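Local coordinates for putative enoyl-CoA hydratase/isomerase (Mycobacterium abscessus, PDB 4MI2), which probably acts as a coenzyme A-thioester isomerase or hydratase of the crotonase family, with a likely place in phenylacetate degradation, at residues A7-H15 with T35-A43; L100-V108 with T211-R222. All coordinates share one frame; numbering follows the deposited sequence.

Contact 1. Residues A7-H15 with T35-A43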
loop_
_atom_site.group_PDB
_atom_site.type_symbol
_atom_site.label_atom_id
_atom_site.label_comp_id
_atom_site.label_asym_id
_atom_site.label_seq_id
_atom_site.Cartn_x
_atom_site.Cartn_y
_atom_site.Cartn_z
ATOM N N ALA B 7 34.923 -11.951 -12.562
ATOM C CA ALA B 7 35.860 -11.165 -11.700
ATOM C C ALA B 7 35.164 -9.972 -10.990
ATOM O O ALA B 7 35.279 -9.838 -9.770
ATOM C CB ALA B 7 37.064 -10.698 -12.523
ATOM N N ALA B 8 34.441 -9.131 -11.736
ATOM C CA ALA B 8 33.722 -7.973 -11.146
ATOM C C ALA B 8 32.487 -8.366 -10.300
ATOM O O ALA B 8 32.184 -7.733 -9.284
ATOM C CB ALA B 8 33.314 -6.995 -12.238
ATOM N N VAL B 9 31.770 -9.393 -10.741
ATOM C CA VAL B 9 30.685 -9.975 -9.964
ATOM C C VAL B 9 30.982 -11.463 -9.769
ATOM O O VAL B 9 31.198 -12.173 -10.739
ATOM C CB VAL B 9 29.328 -9.793 -10.675
ATOM C CG1 VAL B 9 28.209 -10.465 -9.888
ATOM C CG2 VAL B 9 29.023 -8.314 -10.872
ATOM N N ALA B 10 31.020 -11.927 -8.525
ATOM C CA ALA B 10 31.274 -13.344 -8.251
ATOM C C ALA B 10 29.963 -14.112 -8.255
ATOM O O ALA B 10 28.966 -13.647 -7.705
ATOM C CB ALA B 10 31.982 -13.524 -6.913
ATOM N N TYR B 11 29.970 -15.281 -8.883
ATOM C CA TYR B 11 28.815 -16.162 -8.919
ATOM C C TYR B 11 29.229 -17.569 -8.525
ATOM O O TYR B 11 30.248 -18.079 -8.997
ATOM C CB TYR B 11 28.207 -16.185 -10.322
ATOM C CG TYR B 11 27.010 -17.098 -10.460
ATOM C CD1 TYR B 11 25.766 -16.708 -10.002
ATOM C CD2 TYR B 11 27.124 -18.355 -11.052
ATOM C CE1 TYR B 11 24.657 -17.531 -10.128
ATOM C CE2 TYR B 11 26.019 -19.193 -11.185
ATOM C CZ TYR B 11 24.785 -18.770 -10.719
ATOM O OH TYR B 11 23.680 -19.581 -10.833
ATOM N N SER B 12 28.435 -18.195 -7.664
ATOM C CA SER B 12 28.600 -19.613 -7.335
ATOM C C SER B 12 27.278 -20.217 -6.860
ATOM O O SER B 12 26.417 -19.511 -6.338
ATOM C CB SER B 12 29.664 -19.794 -6.246
ATOM O OG SER B 12 29.265 -19.153 -5.047
ATOM N N VAL B 13 27.121 -21.521 -7.056
ATOM C CA VAL B 13 25.980 -22.255 -6.497
ATOM C C VAL B 13 26.541 -23.272 -5.519
ATOM O O VAL B 13 27.395 -24.071 -5.902
ATOM C CB VAL B 13 25.172 -23.000 -7.580
ATOM C CG1 VAL B 13 23.981 -23.724 -6.949
ATOM C CG2 VAL B 13 24.716 -22.041 -8.673
ATOM N N ASN B 14 26.080 -23.250 -4.269
ATOM C CA ASN B 14 26.627 -24.157 -3.256
ATOM C C ASN B 14 25.907 -25.519 -3.198
ATOM O O ASN B 14 25.028 -25.821 -4.014
ATOM C CB ASN B 14 26.734 -23.462 -1.876
ATOM C CG ASN B 14 25.431 -23.445 -1.087
ATOM O OD1 ASN B 14 24.406 -23.969 -1.516
ATOM N ND2 ASN B 14 25.475 -22.825 0.088
ATOM N N HIS B 15 26.337 -26.340 -2.243
ATOM C CA HIS B 15 25.809 -27.696 -2.020
ATOM C C HIS B 15 24.296 -27.743 -1.800
ATOM O O HIS B 15 23.642 -28.701 -2.202
ATOM C CB HIS B 15 26.506 -28.318 -0.800
ATOM C CG HIS B 15 26.414 -27.469 0.432
ATOM N ND1 HIS B 15 27.271 -26.414 0.672
ATOM C CD2 HIS B 15 25.547 -27.497 1.470
ATOM C CE1 HIS B 15 26.939 -25.835 1.813
ATOM N NE2 HIS B 15 25.892 -26.468 2.315
ATOM N N THR B 35 31.188 -3.456 -17.475
ATOM C CA THR B 35 31.643 -4.794 -17.090
ATOM C C THR B 35 30.814 -5.347 -15.943
ATOM O O THR B 35 30.368 -6.486 -15.980
ATOM C CB THR B 35 33.117 -4.768 -16.641
ATOM O OG1 THR B 35 33.921 -4.277 -17.710
ATOM C CG2 THR B 35 33.602 -6.153 -16.242
ATOM N N MET B 36 30.623 -4.522 -14.927
ATOM C CA MET B 36 29.831 -4.883 -13.769
ATOM C C MET B 36 28.373 -5.210 -14.133
ATOM O O MET B 36 27.798 -6.168 -13.625
ATOM C CB MET B 36 29.856 -3.723 -12.799
ATOM C CG MET B 36 29.395 -4.076 -11.415
ATOM S SD MET B 36 30.793 -4.384 -10.331
ATOM C CE MET B 36 29.911 -4.378 -8.775
ATOM N N LYS B 37 27.786 -4.393 -15.003
ATOM C CA LYS B 37 26.389 -4.558 -15.429
ATOM C C LYS B 37 26.179 -5.814 -16.270
ATOM O O LYS B 37 25.211 -6.550 -16.074
ATOM C CB LYS B 37 25.922 -3.321 -16.200
ATOM C CG LYS B 37 25.719 -2.113 -15.288
ATOM C CD LYS B 37 25.272 -0.862 -16.023
ATOM C CE LYS B 37 26.429 -0.111 -16.649
ATOM N NZ LYS B 37 26.066 1.316 -16.888
ATOM N N THR B 38 27.095 -6.044 -17.204
ATOM C CA THR B 38 27.064 -7.235 -18.049
ATOM C C THR B 38 27.225 -8.518 -17.223
ATOM O O THR B 38 26.515 -9.492 -17.450
ATOM C CB THR B 38 28.157 -7.148 -19.139
ATOM O OG1 THR B 38 27.830 -6.078 -20.039
ATOM C CG2 THR B 38 28.257 -8.438 -19.928
ATOM N N GLU B 39 28.150 -8.509 -16.263
ATOM C CA GLU B 39 28.405 -9.694 -15.451
ATOM C C GLU B 39 27.264 -9.931 -14.452
ATOM O O GLU B 39 26.917 -11.076 -14.153
ATOM C CB GLU B 39 29.762 -9.591 -14.741
ATOM C CG GLU B 39 30.971 -9.687 -15.676
ATOM C CD GLU B 39 32.311 -9.699 -14.941
ATOM O OE1 GLU B 39 32.337 -9.678 -13.691
ATOM O OE2 GLU B 39 33.364 -9.734 -15.616
ATOM N N LEU B 40 26.669 -8.850 -13.954
ATOM C CA LEU B 40 25.515 -8.962 -13.059
ATOM C C LEU B 40 24.330 -9.618 -13.779
ATOM O O LEU B 40 23.690 -10.514 -13.218
ATOM C CB LEU B 40 25.117 -7.593 -12.495
ATOM C CG LEU B 40 23.932 -7.568 -11.521
ATOM C CD1 LEU B 40 24.150 -8.545 -10.376
ATOM C CD2 LEU B 40 23.704 -6.158 -10.988
ATOM N N LEU B 41 24.061 -9.182 -15.015
ATOM C CA LEU B 41 23.021 -9.784 -15.852
ATOM C C LEU B 41 23.234 -11.289 -16.057
ATOM O O LEU B 41 22.302 -12.075 -15.876
ATOM C CB LEU B 41 22.926 -9.085 -17.208
ATOM C CG LEU B 41 21.935 -9.672 -18.229
ATOM C CD1 LEU B 41 20.516 -9.607 -17.680
ATOM C CD2 LEU B 41 22.021 -8.943 -19.570
ATOM N N GLN B 42 24.449 -11.677 -16.437
ATOM C CA GLN B 42 24.788 -13.088 -16.635
ATOM C C GLN B 42 24.619 -13.921 -15.353
ATOM O O GLN B 42 24.142 -15.056 -15.403
ATOM C CB GLN B 42 26.223 -13.218 -17.162
ATOM N N ALA B 43 25.004 -13.360 -14.209
ATOM C CA ALA B 43 24.833 -14.050 -12.929
ATOM C C ALA B 43 23.345 -14.250 -12.594
ATOM O O ALA B 43 22.944 -15.352 -12.188
ATOM C CB ALA B 43 25.540 -13.307 -11.805
#
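Glu-39 reaches from helix 34-49 to the start of strand 9-13 and makes the polar link of this contact. Its OE1 accepts a hydrogen bond from Val-9 N at 3.0 Å, with an N-H...O angle of 154° and the donor lying almost in line with the carboxylate C-O bond. The same OE1 stands 2.9 Å from Ala-8 N, so two successive amides lie close to one carboxylate oxygen. CG is turned anti to the carbonyl carbon (chi1 -70°) and the chain runs straight beyond it, which carries the carboxylate off the helix to the backbone where the strand begins. Ala-8 CB packs against this oxygen as well.

The remaining contacts are van der Waals packing, of side chains on each other and on the helix backbone. Val-9 sets CG2 down on the helix backbone, 3.7 Å from Met-36 O and 3.9 Å from Leu-40 N, while CG1 is directed along the helix to Ala-43 CB. Met-36, bent at chi2, brings SD to 4.1 Å from Ala-8 CB. Near the end of the segment, the Tyr-11 ring lies obliquely beside Ala-43, its CE1 3.5 Å from Ala-43 O and its CD1 3.9 Å from Ala-43 CB; the Tyr-11 side chain also touches Ala-46 and Ala-47, further along the same helix.

Strand and helix run nearly parallel, 14° apart at an axis distance of 8.4 Å. Strand 9-13 is the outermost strand of the sheet within this chain, paired antiparallel with strand 18-23, whose Ile-21 touches both Val-9 and Leu-40. The arrangement is a helix packed nearly parallel on the face of a beta-sheet at its outermost strand, in the N-terminal beta-beta-alpha unit that opens the crotonase fold.

Contact 2. Residues L100-V108 with T211-R222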
loop_
_atom_site.group_PDB
_atom_site.type_symbol
_atom_site.label_atom_id
_atom_site.label_comp_id
_atom_site.label_asym_id
_atom_site.label_seq_id
_atom_site.Cartn_x
_atom_site.Cartn_y
_atom_site.Cartn_z
ATOM N N LEU B 100 16.331 -10.287 -12.581
ATOM C CA LEU B 100 16.075 -10.423 -11.153
ATOM C C LEU B 100 14.610 -10.824 -10.930
ATOM O O LEU B 100 14.319 -11.796 -10.233
ATOM C CB LEU B 100 16.426 -9.121 -10.431
ATOM C CG LEU B 100 16.208 -9.007 -8.920
ATOM C CD1 LEU B 100 16.812 -10.164 -8.138
ATOM C CD2 LEU B 100 16.774 -7.684 -8.417
ATOM N N ASP B 101 13.695 -10.121 -11.577
ATOM C CA ASP B 101 12.276 -10.423 -11.442
ATOM C C ASP B 101 11.931 -11.853 -11.876
ATOM O O ASP B 101 11.083 -12.494 -11.262
ATOM C CB ASP B 101 11.442 -9.404 -12.233
ATOM C CG ASP B 101 9.959 -9.725 -12.214
ATOM O OD1 ASP B 101 9.306 -9.468 -11.179
ATOM O OD2 ASP B 101 9.468 -10.245 -13.243
ATOM N N ALA B 102 12.611 -12.352 -12.907
ATOM C CA ALA B 102 12.356 -13.699 -13.454
ATOM C C ALA B 102 12.790 -14.855 -12.547
ATOM O O ALA B 102 12.393 -15.991 -12.781
ATOM C CB ALA B 102 13.006 -13.851 -14.829
ATOM N N ILE B 103 13.585 -14.581 -11.517
ATOM C CA ILE B 103 13.974 -15.622 -10.563
ATOM C C ILE B 103 12.735 -16.083 -9.794
ATOM O O ILE B 103 12.086 -15.290 -9.116
ATOM C CB ILE B 103 15.079 -15.138 -9.592
ATOM C CG1 ILE B 103 16.311 -14.694 -10.381
ATOM C CG2 ILE B 103 15.460 -16.244 -8.605
ATOM C CD1 ILE B 103 17.485 -14.248 -9.527
ATOM N N LYS B 104 12.403 -17.365 -9.902
ATOM C CA LYS B 104 11.178 -17.879 -9.279
ATOM C C LYS B 104 11.338 -18.181 -7.786
ATOM O O LYS B 104 10.364 -18.133 -7.039
ATOM C CB LYS B 104 10.704 -19.134 -10.005
ATOM C CG LYS B 104 10.382 -18.920 -11.477
ATOM C CD LYS B 104 9.918 -20.230 -12.119
ATOM C CE LYS B 104 10.481 -20.427 -13.527
ATOM N NZ LYS B 104 9.743 -19.611 -14.531
ATOM N N VAL B 105 12.561 -18.492 -7.363
ATOM C CA VAL B 105 12.829 -18.900 -5.983
ATOM C C VAL B 105 13.086 -17.662 -5.124
ATOM O O VAL B 105 13.161 -16.549 -5.655
ATOM C CB VAL B 105 13.989 -19.928 -5.909
ATOM C CG1 VAL B 105 13.758 -21.031 -6.941
ATOM C CG2 VAL B 105 15.347 -19.279 -6.124
ATOM N N PRO B 106 13.179 -17.838 -3.792
ATOM C CA PRO B 106 13.362 -16.682 -2.926
ATOM C C PRO B 106 14.713 -15.997 -3.102
ATOM O O PRO B 106 15.718 -16.664 -3.266
ATOM C CB PRO B 106 13.232 -17.275 -1.519
ATOM C CG PRO B 106 12.404 -18.510 -1.702
ATOM C CD PRO B 106 12.870 -19.054 -3.018
ATOM N N VAL B 107 14.715 -14.665 -3.069
ATOM C CA VAL B 107 15.936 -13.867 -3.238
ATOM C C VAL B 107 16.118 -13.025 -1.996
ATOM O O VAL B 107 15.211 -12.295 -1.612
ATOM C CB VAL B 107 15.842 -12.926 -4.458
ATOM C CG1 VAL B 107 17.110 -12.089 -4.598
ATOM C CG2 VAL B 107 15.589 -13.721 -5.724
ATOM N N VAL B 108 17.290 -13.148 -1.377
ATOM C CA VAL B 108 17.647 -12.433 -0.163
ATOM C C VAL B 108 18.783 -11.494 -0.517
ATOM O O VAL B 108 19.639 -11.849 -1.327
ATOM C CB VAL B 108 18.141 -13.410 0.920
ATOM C CG1 VAL B 108 18.361 -12.695 2.250
ATOM C CG2 VAL B 108 17.161 -14.564 1.085
ATOM N N THR B 211 10.647 -25.565 -1.952
ATOM C CA THR B 211 10.966 -24.631 -3.022
ATOM C C THR B 211 9.817 -24.433 -4.017
ATOM O O THR B 211 9.604 -23.307 -4.487
ATOM C CB THR B 211 12.236 -25.096 -3.760
ATOM O OG1 THR B 211 13.289 -25.279 -2.806
ATOM C CG2 THR B 211 12.683 -24.070 -4.839
ATOM N N ALA B 212 9.082 -25.503 -4.336
ATOM C CA ALA B 212 7.955 -25.395 -5.266
ATOM C C ALA B 212 6.830 -24.564 -4.667
ATOM O O ALA B 212 6.209 -23.760 -5.354
ATOM C CB ALA B 212 7.437 -26.759 -5.673
ATOM N N ALA B 213 6.574 -24.765 -3.381
ATOM C CA ALA B 213 5.609 -23.963 -2.666
ATOM C C ALA B 213 6.049 -22.499 -2.610
ATOM O O ALA B 213 5.251 -21.603 -2.837
ATOM C CB ALA B 213 5.403 -24.519 -1.264
ATOM N N PHE B 214 7.325 -22.259 -2.342
ATOM C CA PHE B 214 7.836 -20.893 -2.290
ATOM C C PHE B 214 7.665 -20.181 -3.630
ATOM O O PHE B 214 7.243 -19.019 -3.679
ATOM C CB PHE B 214 9.313 -20.873 -1.863
ATOM C CG PHE B 214 9.546 -21.215 -0.410
ATOM C CD1 PHE B 214 10.779 -21.711 -0.002
ATOM C CD2 PHE B 214 8.557 -21.010 0.562
ATOM C CE1 PHE B 214 11.027 -22.013 1.328
ATOM C CE2 PHE B 214 8.803 -21.317 1.901
ATOM C CZ PHE B 214 10.039 -21.822 2.281
ATOM N N SER B 215 7.995 -20.887 -4.703
ATOM C CA SER B 215 7.853 -20.339 -6.043
ATOM C C SER B 215 6.393 -20.017 -6.377
ATOM O O SER B 215 6.103 -18.932 -6.904
ATOM C CB SER B 215 8.459 -21.294 -7.077
ATOM O OG SER B 215 9.840 -21.480 -6.813
ATOM N N GLU B 216 5.481 -20.928 -6.051
ATOM C CA GLU B 216 4.047 -20.705 -6.276
ATOM C C GLU B 216 3.519 -19.496 -5.492
ATOM O O GLU B 216 2.843 -18.643 -6.051
ATOM C CB GLU B 216 3.235 -21.955 -5.896
ATOM C CG GLU B 216 3.455 -23.144 -6.821
ATOM C CD GLU B 216 2.596 -23.116 -8.070
ATOM O OE1 GLU B 216 1.860 -22.126 -8.295
ATOM O OE2 GLU B 216 2.644 -24.100 -8.837
ATOM N N VAL B 217 3.827 -19.418 -4.202
ATOM C CA VAL B 217 3.278 -18.332 -3.389
ATOM C C VAL B 217 3.814 -16.950 -3.842
ATOM O O VAL B 217 3.068 -15.963 -3.893
ATOM C CB VAL B 217 3.460 -18.604 -1.873
ATOM C CG1 VAL B 217 4.883 -18.340 -1.406
ATOM C CG2 VAL B 217 2.469 -17.788 -1.056
ATOM N N LYS B 218 5.087 -16.903 -4.223
ATOM C CA LYS B 218 5.707 -15.667 -4.727
ATOM C C LYS B 218 5.023 -15.176 -6.008
ATOM O O LYS B 218 4.817 -13.985 -6.188
ATOM C CB LYS B 218 7.204 -15.897 -4.953
ATOM C CG LYS B 218 7.961 -14.785 -5.647
ATOM C CD LYS B 218 9.458 -14.980 -5.480
ATOM C CE LYS B 218 10.259 -14.125 -6.443
ATOM N NZ LYS B 218 11.733 -14.282 -6.287
ATOM N N GLU B 219 4.661 -16.108 -6.881
ATOM C CA GLU B 219 3.973 -15.783 -8.118
ATOM C C GLU B 219 2.515 -15.418 -7.833
ATOM O O GLU B 219 1.958 -14.531 -8.483
ATOM C CB GLU B 219 4.084 -16.957 -9.098
ATOM C CG GLU B 219 3.405 -16.767 -10.445
ATOM C CD GLU B 219 4.022 -15.686 -11.318
ATOM O OE1 GLU B 219 5.047 -15.066 -10.948
ATOM O OE2 GLU B 219 3.458 -15.449 -12.406
ATOM N N LEU B 220 1.892 -16.092 -6.870
ATOM C CA LEU B 220 0.543 -15.705 -6.444
ATOM C C LEU B 220 0.520 -14.277 -5.921
ATOM O O LEU B 220 -0.346 -13.490 -6.313
ATOM C CB LEU B 220 -0.005 -16.634 -5.364
ATOM C CG LEU B 220 -0.495 -18.034 -5.780
ATOM C CD1 LEU B 220 -0.827 -18.816 -4.520
ATOM C CD2 LEU B 220 -1.691 -17.986 -6.730
ATOM N N LEU B 221 1.462 -13.951 -5.034
ATOM C CA LEU B 221 1.569 -12.592 -4.487
ATOM C C LEU B 221 1.706 -11.538 -5.587
ATOM O O LEU B 221 1.048 -10.502 -5.551
ATOM C CB LEU B 221 2.752 -12.481 -3.518
ATOM C CG LEU B 221 2.562 -13.151 -2.156
ATOM C CD1 LEU B 221 3.904 -13.363 -1.464
ATOM C CD2 LEU B 221 1.633 -12.324 -1.278
ATOM N N ARG B 222 2.539 -11.823 -6.581
ATOM C CA ARG B 222 2.760 -10.876 -7.679
ATOM C C ARG B 222 1.559 -10.750 -8.623
ATOM O O ARG B 222 1.188 -9.656 -9.010
ATOM C CB ARG B 222 4.009 -11.263 -8.465
ATOM C CG ARG B 222 5.302 -10.960 -7.727
ATOM C CD ARG B 222 6.450 -11.688 -8.386
ATOM N NE ARG B 222 7.760 -11.196 -7.967
ATOM C CZ ARG B 222 8.911 -11.563 -8.526
ATOM N NH1 ARG B 222 8.922 -12.440 -9.528
ATOM N NH2 ARG B 222 10.055 -11.055 -8.083
HETATM O O HOH W 1 12.393 -12.472 -8.233
HETATM O O HOH W 2 7.881 -17.478 -8.324
#
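The turn that leads from helix 87-102 into strand 107-111, an alpha-to-beta connection of the crotonase core, is gripped by two basic side chains of helix 211-223. Lys-218, with CG anti to its own N (chi1 172°) and every later torsion extended, sends NZ into the turn, where it donates to Val-105 O at 2.8 Å and to Ile-103 O at 3.0 Å. It stands above both carbonyl planes, on neither lone pair. Asp-127 forms a salt bridge with the same ammonium and also accepts a hydrogen bond from Val-107 N, so this largely buried charge is probably well compensated.

One turn further along the helix, Arg-222 NH1 donates to Asp-101 O at 2.8 Å, in the carbonyl plane. The Asp-101 carboxylate slides past the guanidinium with the planes 21° apart; OD1 sits 3.3 Å above the centre of the guanidinium plane of Arg-222, making a salt bridge of charges alone. Lys-218 CE lies against the opposite face, displaced toward its rim. A water accepts from both Lys-218 NZ and Arg-222 NH2 and can donate to Leu-100 O, one of several acceptors within its reach.

Helix 211-223 thus meets the entry to an inner, parallel strand of the crotonase sheet, and it also packs against the second subunit, another copy of the protein, with Phe-214 on Leu-170 and Val-217 on Phe-169 of that subunit. Toward the N-terminal end of helix 211-223 the contact becomes apolar: Pro-106 CG meets Phe-214 CB at 3.9 Å, the two side chains crossing at about a right angle, and Val-105 CG1 touches Thr-211 CG2 at 3.8 Å. Between the two regions, a second water donates to Lys-104 O and Ser-215 O, and Ser-215 CA makes a CA-H...O contact of 3.5 Å with Lys-104 O.

Overall arrangement
Both contacts reach the same six-stranded sheet, contact 1 through its outermost strand 9-13 and contact 2 through the entrance to the inner strand 107-111. Their centres lie about 20 Å apart and they do not touch, although helix 87-102 connects their surroundings: Leu-41 of the first packs on it, and the second includes its end. Each is partly buried and covers nearly the same area. Contact 1, farther from the chain centre, is mainly apolar with one carboxylate receiving backbone N-H; contact 2 reverses the polarity, offering cationic side chains and waters to backbone carbonyls. Other subunits adjoin contact 2, whereas none touches the segments of contact 1.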